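Local coordinates for Lin0012 protein (Listeria innocua, PDB 3K17), which probably transfers phosphate from ATP to phosphomevalonate, as a GHMP-family kinase of the mevalonate pathway to isopentenyl diphosphate, at residues T105-Q110 with Y115-S120; I39-E44 with T124-N129; H234-K237 with N243-H246. All coordinates share one frame; numbering follows the deposited sequence.

From the N terminus the chain first enters contact 2 on strand 37-45. It then runs through helix 76-91 and strand 99-105 before helix 119-135 returns to close that large loop. Contact 1 falls within this loop: residues 105-110 meet 115-120 across a short turn, just ahead of the same helix. The two contacts touch at Ile39, which packs on Leu107 and on the backbone of Ser119, so the two contacts adjoin. Contact 3 follows in series, crossing neither of the others, where helices 226-239 and 241-264 meet at a sharp bend. Its centre is about 37 Å from that of contact 2, across the chain's centre.

Contact 1 (T105-Q110 with Y115-S120); sequences TELIDQ and YGLGSS
With chi1 at -75°, Tyr115 holds its CG beside the backbone N and lays its ring along the chain from Leu107 to Asp109, so the backbone of Ile108 and Asp109 covers one ring face. The backbone puts Asp109 CB 3.5 Å from Tyr115 CE1; chi1 of 179° turns its carboxylate, steep to the ring, toward the hydroxyl end, and OD2 is hydrogen-bonded to Ser111 OG. Tyr115 N gives an almost straight hydrogen bond (178°) to Leu107 O, 3.1 Å away. That carbonyl has a second donor, a water at 2.9 Å, which also accepts from Leu117 N and bonds Ser119 OG. Another water joins Ser119 OG to Thr105 OG1, the ST-turn acceptor for Leu107 N, so two waters bridge the loop to the first residue of helix 119-135. Leu107 supplies the apolar part, CD2 4.2 Å from Leu117 CB and CB 3.9 Å from Ser119 OG. Gly116 to Ser120 match the glycine- and serine-rich phosphate-binding motif of GHMP kinases and so probably lie at the ATP phosphates. Leu107 also packs on Arg37 and Ile39 of strand 37-45, while Trp219, ending strand 214-219, meets the Tyr115 ring edge-to-face beside Lys345 of strand 345-346.

Contact 2 (I39-E44 with T124-N129); sequences ITLTLE and TVAVIN
Ala126 is where helix 119-135 sits down on the strand: its CB receives Ile39 CG2 and Leu41 CD1, each 3.9 Å away. Its small side chain lets the two axes come within 8.5 Å. Leu41 does most of the reaching. Its CG stands anti to the backbone N (chi1 -168°), which carries CD1 past the alanine methyl and onto the peptide group that follows, 3.5 Å from Ala126 O. The same CD1 also meets Val127 CG2 at 3.9 Å, so one methyl fills the angle between two successive helix residues. Beyond these residues the fit slackens. Strand and helix run in roughly the same direction but are inclined by 28°, and although the CB of Leu43 is aimed at the helix, its side chain stays 6.5 Å from residues 124-129 and packs instead on Lys134, further along. The other face of the strand is polar: Thr40 is buried, its OG1 hydrogen-bonded to Lys10 NZ beside Glu104, whereas Thr42 and Glu44 are partly exposed. On the helix, Val127 faces Ala81 and Ile82 of helix 76-91, and Asn129 OD1 is hydrogen-bonded to Lys144 NZ. Between the segments themselves the meeting is purely apolar, held by methyl packing and burial, so the position of the helix on the sheet of the GHMP N-terminal domain rests here on shape rather than on directional bonds.

Contact 3 (H234-K237 with N243-H246); sequences HAFK and NYQH
The Tyr244 ring carries the aliphatic chain of Lys237 over one face. Lys237 CB stands 4.0 Å from the ring centroid and only 12° off the normal, a CH-pi contact. Further along, Lys237 CG lies 3.4 Å from Tyr244 CD2, and CD is 3.5 Å from CE2, so the lysine leaves the ring centre and passes out over the CD2-CE2 side. The second ring, Phe236, is met obliquely: its CZ comes to 3.6 Å from Asn243 CB and its CE2 to 4.1 Å from Tyr244 CB, so it fits against the backbone turn at residues 243-244 and does not stack on Tyr244. Lys237 keeps to its path because CG is anti to the backbone N (chi1 176°) and every later torsion is extended. The straight chain delivers NZ to Glu25 OE2, a salt bridge, and the Tyr244 hydroxyl is hydrogen-bonded to that same oxygen. Phe236 continues away from this polar end onto Leu284, Lys287 and Ala288 of helix 267-288, and Asn243 also touches Lys287. Just before Phe236, His234 and Ala235 pack on Ser231 of the second subunit. The contact therefore joins two consecutive helices where the chain turns sharply from one into the next, with Asp240 OD1 between them accepting from Asn243 N. Its chemistry is split: greasy contact through lysine methylenes and phenylalanine at the joint, and a shared acidic oxygen that ties the far ends of Lys237 and Tyr244 together and probably helps keep the lysine charged.

Contact 1 (T105-Q110 with Y115-S120)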
ATOM      1  N   THR A 105      -4.381  36.824   3.501  1.00 17.92           N
ATOM      2  CA  THR A 105      -4.797  36.862   4.901  1.00 18.48           C
ATOM      3  C   THR A 105      -4.095  37.894   5.783  1.00 18.19           C
ATOM      4  O   THR A 105      -2.945  38.256   5.541  1.00 17.83           O
ATOM      5  CB  THR A 105      -4.606  35.486   5.562  1.00 18.62           C
ATOM      6  OG1 THR A 105      -4.950  35.570   6.950  1.00 17.93           O
ATOM      7  CG2 THR A 105      -3.145  35.026   5.426  1.00 16.79           C
ATOM      8  N   GLU A 106      -4.811  38.347   6.812  1.00 17.06           N
ATOM      9  CA  GLU A 106      -4.299  39.294   7.799  1.00 17.06           C
ATOM     10  C   GLU A 106      -4.530  38.621   9.148  1.00 16.13           C
ATOM     11  O   GLU A 106      -4.371  39.237  10.199  1.00 17.75           O
ATOM     12  CB  GLU A 106      -5.088  40.615   7.790  1.00 19.14           C
ATOM     13  CG  GLU A 106      -5.330  41.250   6.426  1.00 25.46           C
ATOM     14  CD  GLU A 106      -6.096  42.584   6.532  1.00 28.67           C
ATOM     15  OE1 GLU A 106      -7.008  42.700   7.385  1.00 24.71           O
ATOM     16  OE2 GLU A 106      -5.787  43.508   5.754  1.00 28.05           O
ATOM     17  N   LEU A 107      -4.921  37.352   9.117  1.00 14.62           N
ATOM     18  CA  LEU A 107      -5.200  36.636  10.358  1.00 14.35           C
ATOM     19  C   LEU A 107      -3.953  35.981  10.935  1.00 15.12           C
ATOM     20  O   LEU A 107      -4.041  35.104  11.798  1.00 14.63           O
ATOM     21  CB  LEU A 107      -6.291  35.588  10.132  1.00 11.72           C
ATOM     22  CG  LEU A 107      -7.595  36.113   9.518  1.00 12.08           C
ATOM     23  CD1 LEU A 107      -8.665  35.053   9.630  1.00 12.03           C
ATOM     24  CD2 LEU A 107      -8.042  37.390  10.247  1.00 13.94           C
ATOM     25  N   ILE A 108      -2.792  36.418  10.460  1.00 16.18           N
ATOM     26  CA  ILE A 108      -1.531  35.874  10.944  1.00 17.63           C
ATOM     27  C   ILE A 108      -0.602  36.975  11.425  1.00 17.96           C
ATOM     28  O   ILE A 108      -0.668  38.117  10.972  1.00 17.89           O
ATOM     29  CB  ILE A 108      -0.787  35.080   9.855  1.00 18.80           C
ATOM     30  CG1 ILE A 108      -0.484  36.001   8.673  1.00 22.59           C
ATOM     31  CG2 ILE A 108      -1.608  33.870   9.434  1.00 17.51           C
ATOM     32  CD1 ILE A 108       0.308  35.333   7.553  1.00 25.34           C
ATOM     33  N   ASP A 109       0.273  36.612  12.349  1.00 16.04           N
ATOM     34  CA  ASP A 109       1.237  37.544  12.905  1.00 17.82           C
ATOM     35  C   ASP A 109       2.388  37.767  11.906  1.00 17.96           C
ATOM     36  O   ASP A 109       2.545  37.023  10.938  1.00 16.47           O
ATOM     37  CB  ASP A 109       1.771  36.960  14.214  1.00 20.36           C
ATOM     38  CG  ASP A 109       2.805  37.834  14.862  1.00 23.42           C
ATOM     39  OD1 ASP A 109       2.437  38.911  15.373  1.00 27.18           O
ATOM     40  OD2 ASP A 109       3.988  37.440  14.859  1.00 23.12           O
ATOM     41  N   GLN A 110       3.180  38.801  12.148  1.00 20.11           N
ATOM     42  CA  GLN A 110       4.327  39.124  11.301  1.00 23.12           C
ATOM     43  C   GLN A 110       5.242  37.897  11.181  1.00 20.82           C
ATOM     44  O   GLN A 110       5.843  37.661  10.133  1.00 23.71           O
ATOM     45  CB  GLN A 110       5.115  40.287  11.926  1.00 26.87           C
ATOM     46  CG  GLN A 110       4.334  41.605  12.075  1.00 36.33           C
ATOM     47  CD  GLN A 110       2.978  41.446  12.770  1.00 38.08           C
ATOM     48  OE1 GLN A 110       2.014  40.963  12.175  1.00 41.88           O
ATOM     49  NE2 GLN A 110       2.908  41.850  14.033  1.00 40.56           N
ATOM     50  N   TYR A 115      -3.099  33.938  14.475  1.00 16.70           N
ATOM     51  CA  TYR A 115      -3.519  34.565  15.729  1.00 16.99           C
ATOM     52  C   TYR A 115      -4.594  33.746  16.424  1.00 17.09           C
ATOM     53  O   TYR A 115      -4.830  33.903  17.624  1.00 17.42           O
ATOM     54  CB  TYR A 115      -4.095  35.957  15.482  1.00 17.03           C
ATOM     55  CG  TYR A 115      -3.079  37.024  15.171  1.00 17.40           C
ATOM     56  CD1 TYR A 115      -1.967  37.212  15.986  1.00 14.93           C
ATOM     57  CD2 TYR A 115      -3.261  37.884  14.093  1.00 15.64           C
ATOM     58  CE1 TYR A 115      -1.060  38.242  15.737  1.00 16.40           C
ATOM     59  CE2 TYR A 115      -2.362  38.910  13.832  1.00 19.52           C
ATOM     60  CZ  TYR A 115      -1.266  39.085  14.663  1.00 18.31           C
ATOM     61  OH  TYR A 115      -0.402  40.125  14.421  1.00 18.80           O
ATOM     62  N   GLY A 116      -5.240  32.869  15.664  1.00 16.85           N
ATOM     63  CA  GLY A 116      -6.316  32.068  16.222  1.00 17.41           C
ATOM     64  C   GLY A 116      -7.615  32.841  16.048  1.00 17.37           C
ATOM     65  O   GLY A 116      -8.460  32.882  16.941  1.00 18.63           O
ATOM     66  N   LEU A 117      -7.770  33.460  14.882  1.00 15.80           N
ATOM     67  CA  LEU A 117      -8.957  34.253  14.579  1.00 15.34           C
ATOM     68  C   LEU A 117      -9.941  33.548  13.648  1.00 16.31           C
ATOM     69  O   LEU A 117     -10.765  34.197  13.002  1.00 14.52           O
ATOM     70  CB  LEU A 117      -8.524  35.597  13.989  1.00 14.99           C
ATOM     71  CG  LEU A 117      -7.675  36.375  15.008  1.00 16.49           C
ATOM     72  CD1 LEU A 117      -7.081  37.640  14.406  1.00 14.33           C
ATOM     73  CD2 LEU A 117      -8.562  36.704  16.201  1.00 12.61           C
ATOM     74  N   GLY A 118      -9.855  32.219  13.580  1.00 15.96           N
ATOM     75  CA  GLY A 118     -10.770  31.458  12.737  1.00 15.09           C
ATOM     76  C   GLY A 118     -10.355  31.369  11.280  1.00 15.96           C
ATOM     77  O   GLY A 118     -11.186  31.459  10.382  1.00 14.49           O
ATOM     78  N   SER A 119      -9.063  31.166  11.040  1.00 15.15           N
ATOM     79  CA  SER A 119      -8.569  31.086   9.674  1.00 15.13           C
ATOM     80  C   SER A 119      -9.354  30.153   8.763  1.00 12.21           C
ATOM     81  O   SER A 119      -9.705  30.538   7.659  1.00 15.55           O
ATOM     82  CB  SER A 119      -7.087  30.691   9.671  1.00 13.89           C
ATOM     83  OG  SER A 119      -6.300  31.720  10.246  1.00 14.09           O
ATOM     84  N   SER A 120      -9.641  28.936   9.217  1.00 13.74           N
ATOM     85  CA  SER A 120     -10.362  27.983   8.375  1.00 13.69           C
ATOM     86  C   SER A 120     -11.803  28.412   8.086  1.00 12.92           C
ATOM     87  O   SER A 120     -12.286  28.280   6.962  1.00 13.50           O
ATOM     88  CB  SER A 120     -10.337  26.572   9.002  1.00 15.18           C
ATOM     89  OG  SER A 120     -11.003  26.525  10.265  1.00 15.23           O
TER
HETATM   90  O   HOH W   1      -5.033  32.570   7.806  1.00  3.64           O
HETATM   91  O   HOH W   2      -5.923  33.202  12.894  1.00 15.90           O

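Contact 2 (I39-E44 with T124-N129)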
ATOM      1  N   ILE A  39      -9.577  38.121   5.728  1.00 15.63           N
ATOM      2  CA  ILE A  39      -9.104  37.196   4.734  1.00 18.06           C
ATOM      3  C   ILE A  39      -9.707  37.910   3.525  1.00 18.44           C
ATOM      4  O   ILE A  39     -10.857  38.371   3.586  1.00 19.08           O
ATOM      5  CB  ILE A  39      -9.720  35.791   4.911  1.00 19.99           C
ATOM      6  CG1 ILE A  39      -8.782  34.946   5.790  1.00 20.97           C
ATOM      7  CG2 ILE A  39      -9.959  35.147   3.544  1.00 16.10           C
ATOM      8  CD1 ILE A  39      -9.255  33.551   6.062  1.00 28.76           C
ATOM      9  N   THR A  40      -8.932  38.056   2.456  1.00 18.15           N
ATOM     10  CA  THR A  40      -9.423  38.729   1.256  1.00 18.19           C
ATOM     11  C   THR A  40      -9.387  37.774   0.073  1.00 18.26           C
ATOM     12  O   THR A  40      -8.341  37.217  -0.250  1.00 19.89           O
ATOM     13  CB  THR A  40      -8.558  39.962   0.913  1.00 18.70           C
ATOM     14  OG1 THR A  40      -8.593  40.882   2.007  1.00 21.32           O
ATOM     15  CG2 THR A  40      -9.082  40.660  -0.337  1.00 20.78           C
ATOM     16  N   LEU A  41     -10.535  37.574  -0.562  1.00 17.68           N
ATOM     17  CA  LEU A  41     -10.607  36.694  -1.723  1.00 17.79           C
ATOM     18  C   LEU A  41     -10.954  37.542  -2.952  1.00 19.79           C
ATOM     19  O   LEU A  41     -12.010  38.177  -3.001  1.00 17.64           O
ATOM     20  CB  LEU A  41     -11.671  35.604  -1.498  1.00 14.36           C
ATOM     21  CG  LEU A  41     -11.650  34.448  -2.505  1.00 17.82           C
ATOM     22  CD1 LEU A  41     -12.403  33.259  -1.950  1.00 14.06           C
ATOM     23  CD2 LEU A  41     -12.250  34.901  -3.840  1.00 17.98           C
ATOM     24  N   THR A  42     -10.049  37.564  -3.929  1.00 20.53           N
ATOM     25  CA  THR A  42     -10.264  38.324  -5.159  1.00 21.23           C
ATOM     26  C   THR A  42     -10.607  37.342  -6.280  1.00 22.12           C
ATOM     27  O   THR A  42      -9.849  36.404  -6.556  1.00 22.16           O
ATOM     28  CB  THR A  42      -9.006  39.148  -5.513  1.00 23.86           C
ATOM     29  OG1 THR A  42      -8.684  40.009  -4.412  1.00 21.98           O
ATOM     30  CG2 THR A  42      -9.246  40.004  -6.755  1.00 23.73           C
ATOM     31  N   LEU A  43     -11.762  37.546  -6.906  1.00 20.49           N
ATOM     32  CA  LEU A  43     -12.232  36.665  -7.972  1.00 21.51           C
ATOM     33  C   LEU A  43     -12.385  37.381  -9.303  1.00 24.24           C
ATOM     34  O   LEU A  43     -12.818  38.530  -9.357  1.00 26.31           O
ATOM     35  CB  LEU A  43     -13.573  36.034  -7.578  1.00 17.72           C
ATOM     36  CG  LEU A  43     -14.333  35.190  -8.611  1.00 19.59           C
ATOM     37  CD1 LEU A  43     -15.308  34.285  -7.892  1.00 19.91           C
ATOM     38  CD2 LEU A  43     -15.080  36.089  -9.612  1.00 20.81           C
ATOM     39  N   GLU A  44     -12.042  36.686 -10.379  1.00 26.20           N
ATOM     40  CA  GLU A  44     -12.147  37.260 -11.710  1.00 28.48           C
ATOM     41  C   GLU A  44     -12.339  36.137 -12.717  1.00 28.53           C
ATOM     42  O   GLU A  44     -12.033  34.981 -12.428  1.00 26.66           O
ATOM     43  CB  GLU A  44     -10.873  38.039 -12.042  1.00 29.77           C
ATOM     44  CG  GLU A  44      -9.659  37.157 -12.246  1.00 33.58           C
ATOM     45  CD  GLU A  44      -8.355  37.931 -12.242  1.00 37.18           C
ATOM     46  OE1 GLU A  44      -7.988  38.475 -11.179  1.00 40.11           O
ATOM     47  OE2 GLU A  44      -7.694  37.993 -13.302  1.00 39.18           O
ATOM     48  N   THR A 124     -13.359  29.536   4.379  1.00 13.15           N
ATOM     49  CA  THR A 124     -14.544  28.844   3.893  1.00 12.32           C
ATOM     50  C   THR A 124     -15.634  29.868   3.514  1.00 14.17           C
ATOM     51  O   THR A 124     -16.218  29.811   2.428  1.00 13.27           O
ATOM     52  CB  THR A 124     -15.094  27.897   4.973  1.00 13.02           C
ATOM     53  OG1 THR A 124     -14.101  26.919   5.295  1.00 14.12           O
ATOM     54  CG2 THR A 124     -16.345  27.184   4.476  1.00 10.08           C
ATOM     55  N   VAL A 125     -15.894  30.802   4.416  1.00 13.84           N
ATOM     56  CA  VAL A 125     -16.912  31.832   4.189  1.00 13.51           C
ATOM     57  C   VAL A 125     -16.560  32.726   2.997  1.00 15.45           C
ATOM     58  O   VAL A 125     -17.448  33.148   2.258  1.00 16.83           O
ATOM     59  CB  VAL A 125     -17.114  32.695   5.470  1.00 13.48           C
ATOM     60  CG1 VAL A 125     -17.971  33.929   5.176  1.00 13.74           C
ATOM     61  CG2 VAL A 125     -17.796  31.847   6.548  1.00 11.49           C
ATOM     62  N   ALA A 126     -15.271  33.000   2.796  1.00 13.63           N
ATOM     63  CA  ALA A 126     -14.842  33.832   1.680  1.00 15.45           C
ATOM     64  C   ALA A 126     -15.153  33.134   0.352  1.00 18.22           C
ATOM     65  O   ALA A 126     -15.637  33.764  -0.598  1.00 18.49           O
ATOM     66  CB  ALA A 126     -13.337  34.138   1.785  1.00 11.70           C
ATOM     67  N   VAL A 127     -14.880  31.832   0.286  1.00 15.12           N
ATOM     68  CA  VAL A 127     -15.154  31.077  -0.926  1.00 13.57           C
ATOM     69  C   VAL A 127     -16.661  31.050  -1.219  1.00 15.50           C
ATOM     70  O   VAL A 127     -17.089  31.325  -2.347  1.00 14.04           O
ATOM     71  CB  VAL A 127     -14.623  29.621  -0.805  1.00 13.94           C
ATOM     72  CG1 VAL A 127     -15.165  28.754  -1.952  1.00  9.28           C
ATOM     73  CG2 VAL A 127     -13.084  29.632  -0.824  1.00 11.38           C
ATOM     74  N   ILE A 128     -17.465  30.732  -0.208  1.00 12.91           N
ATOM     75  CA  ILE A 128     -18.910  30.663  -0.412  1.00 15.41           C
ATOM     76  C   ILE A 128     -19.448  32.020  -0.866  1.00 17.12           C
ATOM     77  O   ILE A 128     -20.204  32.101  -1.835  1.00 17.80           O
ATOM     78  CB  ILE A 128     -19.645  30.208   0.874  1.00 17.27           C
ATOM     79  CG1 ILE A 128     -19.211  28.778   1.249  1.00 15.00           C
ATOM     80  CG2 ILE A 128     -21.175  30.293   0.674  1.00 15.98           C
ATOM     81  CD1 ILE A 128     -19.453  27.733   0.170  1.00 13.41           C
ATOM     82  N   ASN A 129     -19.055  33.085  -0.173  1.00 18.37           N
ATOM     83  CA  ASN A 129     -19.518  34.415  -0.549  1.00 19.40           C
ATOM     84  C   ASN A 129     -19.074  34.819  -1.937  1.00 19.89           C
ATOM     85  O   ASN A 129     -19.860  35.385  -2.699  1.00 19.03           O
ATOM     86  CB  ASN A 129     -19.056  35.468   0.449  1.00 19.73           C
ATOM     87  CG  ASN A 129     -20.069  35.698   1.542  1.00 22.40           C
ATOM     88  OD1 ASN A 129     -21.258  35.491   1.340  1.00 29.31           O
ATOM     89  ND2 ASN A 129     -19.610  36.146   2.699  1.00 26.16           N
TER

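Contact 3 (H234-K237 with N243-H246)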
ATOM      1  N   HIS A 234     -13.489  16.031  24.891  1.00 42.61           N
ATOM      2  CA  HIS A 234     -14.499  15.070  24.470  1.00 44.11           C
ATOM      3  C   HIS A 234     -14.357  13.791  25.289  1.00 44.35           C
ATOM      4  O   HIS A 234     -15.352  13.183  25.688  1.00 45.08           O
ATOM      5  CB  HIS A 234     -14.347  14.738  22.989  1.00 46.47           C
ATOM      6  CG  HIS A 234     -15.385  13.785  22.482  1.00 49.31           C
ATOM      7  ND1 HIS A 234     -16.707  14.142  22.327  1.00 49.91           N
ATOM      8  CD2 HIS A 234     -15.304  12.480  22.133  1.00 49.47           C
ATOM      9  CE1 HIS A 234     -17.396  13.096  21.903  1.00 50.69           C
ATOM     10  NE2 HIS A 234     -16.568  12.075  21.777  1.00 49.96           N
ATOM     11  N   ALA A 235     -13.116  13.388  25.536  1.00 43.39           N
ATOM     12  CA  ALA A 235     -12.854  12.187  26.317  1.00 43.00           C
ATOM     13  C   ALA A 235     -13.291  12.425  27.755  1.00 42.85           C
ATOM     14  O   ALA A 235     -13.848  11.536  28.398  1.00 42.37           O
ATOM     15  CB  ALA A 235     -11.377  11.837  26.269  1.00 42.66           C
ATOM     16  N   PHE A 236     -13.030  13.629  28.257  1.00 42.14           N
ATOM     17  CA  PHE A 236     -13.417  13.982  29.614  1.00 42.46           C
ATOM     18  C   PHE A 236     -14.925  13.807  29.747  1.00 43.19           C
ATOM     19  O   PHE A 236     -15.423  13.332  30.766  1.00 43.32           O
ATOM     20  CB  PHE A 236     -13.045  15.433  29.917  1.00 41.67           C
ATOM     21  CG  PHE A 236     -13.582  15.927  31.228  1.00 40.85           C
ATOM     22  CD1 PHE A 236     -13.113  15.402  32.429  1.00 40.74           C
ATOM     23  CD2 PHE A 236     -14.579  16.895  31.263  1.00 39.83           C
ATOM     24  CE1 PHE A 236     -13.630  15.832  33.648  1.00 40.16           C
ATOM     25  CE2 PHE A 236     -15.105  17.334  32.479  1.00 40.82           C
ATOM     26  CZ  PHE A 236     -14.629  16.801  33.673  1.00 39.81           C
ATOM     27  N   LYS A 237     -15.645  14.206  28.706  1.00 43.03           N
ATOM     28  CA  LYS A 237     -17.095  14.094  28.676  1.00 44.12           C
ATOM     29  C   LYS A 237     -17.536  12.644  28.904  1.00 44.69           C
ATOM     30  O   LYS A 237     -18.562  12.390  29.534  1.00 42.72           O
ATOM     31  CB  LYS A 237     -17.615  14.596  27.327  1.00 43.95           C
ATOM     32  CG  LYS A 237     -19.110  14.451  27.125  1.00 46.01           C
ATOM     33  CD  LYS A 237     -19.528  14.975  25.757  1.00 46.24           C
ATOM     34  CE  LYS A 237     -21.014  14.763  25.517  1.00 47.39           C
ATOM     35  NZ  LYS A 237     -21.441  15.266  24.180  1.00 47.75           N
ATOM     36  N   ASN A 243     -19.432  15.861  35.912  1.00 45.35           N
ATOM     37  CA  ASN A 243     -18.710  17.125  35.945  1.00 44.29           C
ATOM     38  C   ASN A 243     -18.919  17.903  34.651  1.00 42.10           C
ATOM     39  O   ASN A 243     -19.130  19.113  34.678  1.00 41.92           O
ATOM     40  CB  ASN A 243     -17.216  16.877  36.169  1.00 46.10           C
ATOM     41  CG  ASN A 243     -16.890  16.558  37.616  1.00 48.77           C
ATOM     42  OD1 ASN A 243     -15.810  16.049  37.926  1.00 51.15           O
ATOM     43  ND2 ASN A 243     -17.820  16.866  38.513  1.00 47.72           N
ATOM     44  N   TYR A 244     -18.861  17.204  33.521  1.00 40.08           N
ATOM     45  CA  TYR A 244     -19.046  17.853  32.230  1.00 37.69           C
ATOM     46  C   TYR A 244     -20.434  18.473  32.161  1.00 37.00           C
ATOM     47  O   TYR A 244     -20.599  19.592  31.677  1.00 34.16           O
ATOM     48  CB  TYR A 244     -18.879  16.850  31.088  1.00 36.94           C
ATOM     49  CG  TYR A 244     -18.974  17.486  29.715  1.00 38.10           C
ATOM     50  CD1 TYR A 244     -17.982  18.354  29.257  1.00 36.66           C
ATOM     51  CD2 TYR A 244     -20.065  17.235  28.881  1.00 37.06           C
ATOM     52  CE1 TYR A 244     -18.074  18.959  28.004  1.00 37.24           C
ATOM     53  CE2 TYR A 244     -20.165  17.835  27.625  1.00 37.44           C
ATOM     54  CZ  TYR A 244     -19.167  18.694  27.193  1.00 37.58           C
ATOM     55  OH  TYR A 244     -19.257  19.277  25.948  1.00 37.14           O
ATOM     56  N   GLN A 245     -21.432  17.746  32.654  1.00 35.91           N
ATOM     57  CA  GLN A 245     -22.798  18.246  32.634  1.00 37.75           C
ATOM     58  C   GLN A 245     -22.943  19.458  33.551  1.00 36.06           C
ATOM     59  O   GLN A 245     -23.741  20.357  33.285  1.00 35.12           O
ATOM     60  CB  GLN A 245     -23.784  17.145  33.049  1.00 40.40           C
ATOM     61  CG  GLN A 245     -25.243  17.548  32.898  1.00 42.21           C
ATOM     62  CD  GLN A 245     -25.576  18.033  31.492  1.00 44.08           C
ATOM     63  OE1 GLN A 245     -25.506  17.272  30.521  1.00 44.39           O
ATOM     64  NE2 GLN A 245     -25.939  19.308  31.379  1.00 43.13           N
ATOM     65  N   HIS A 246     -22.167  19.481  34.630  1.00 36.75           N
ATOM     66  CA  HIS A 246     -22.203  20.605  35.563  1.00 36.43           C
ATOM     67  C   HIS A 246     -21.691  21.823  34.818  1.00 35.90           C
ATOM     68  O   HIS A 246     -22.222  22.926  34.956  1.00 35.61           O
ATOM     69  CB  HIS A 246     -21.302  20.338  36.772  1.00 37.27           C
ATOM     70  CG  HIS A 246     -21.156  21.517  37.684  1.00 38.65           C
ATOM     71  ND1 HIS A 246     -22.221  22.065  38.369  1.00 39.30           N
ATOM     72  CD2 HIS A 246     -20.072  22.258  38.019  1.00 39.03           C
ATOM     73  CE1 HIS A 246     -21.799  23.090  39.086  1.00 38.29           C
ATOM     74  NE2 HIS A 246     -20.500  23.229  38.892  1.00 40.06           N
TER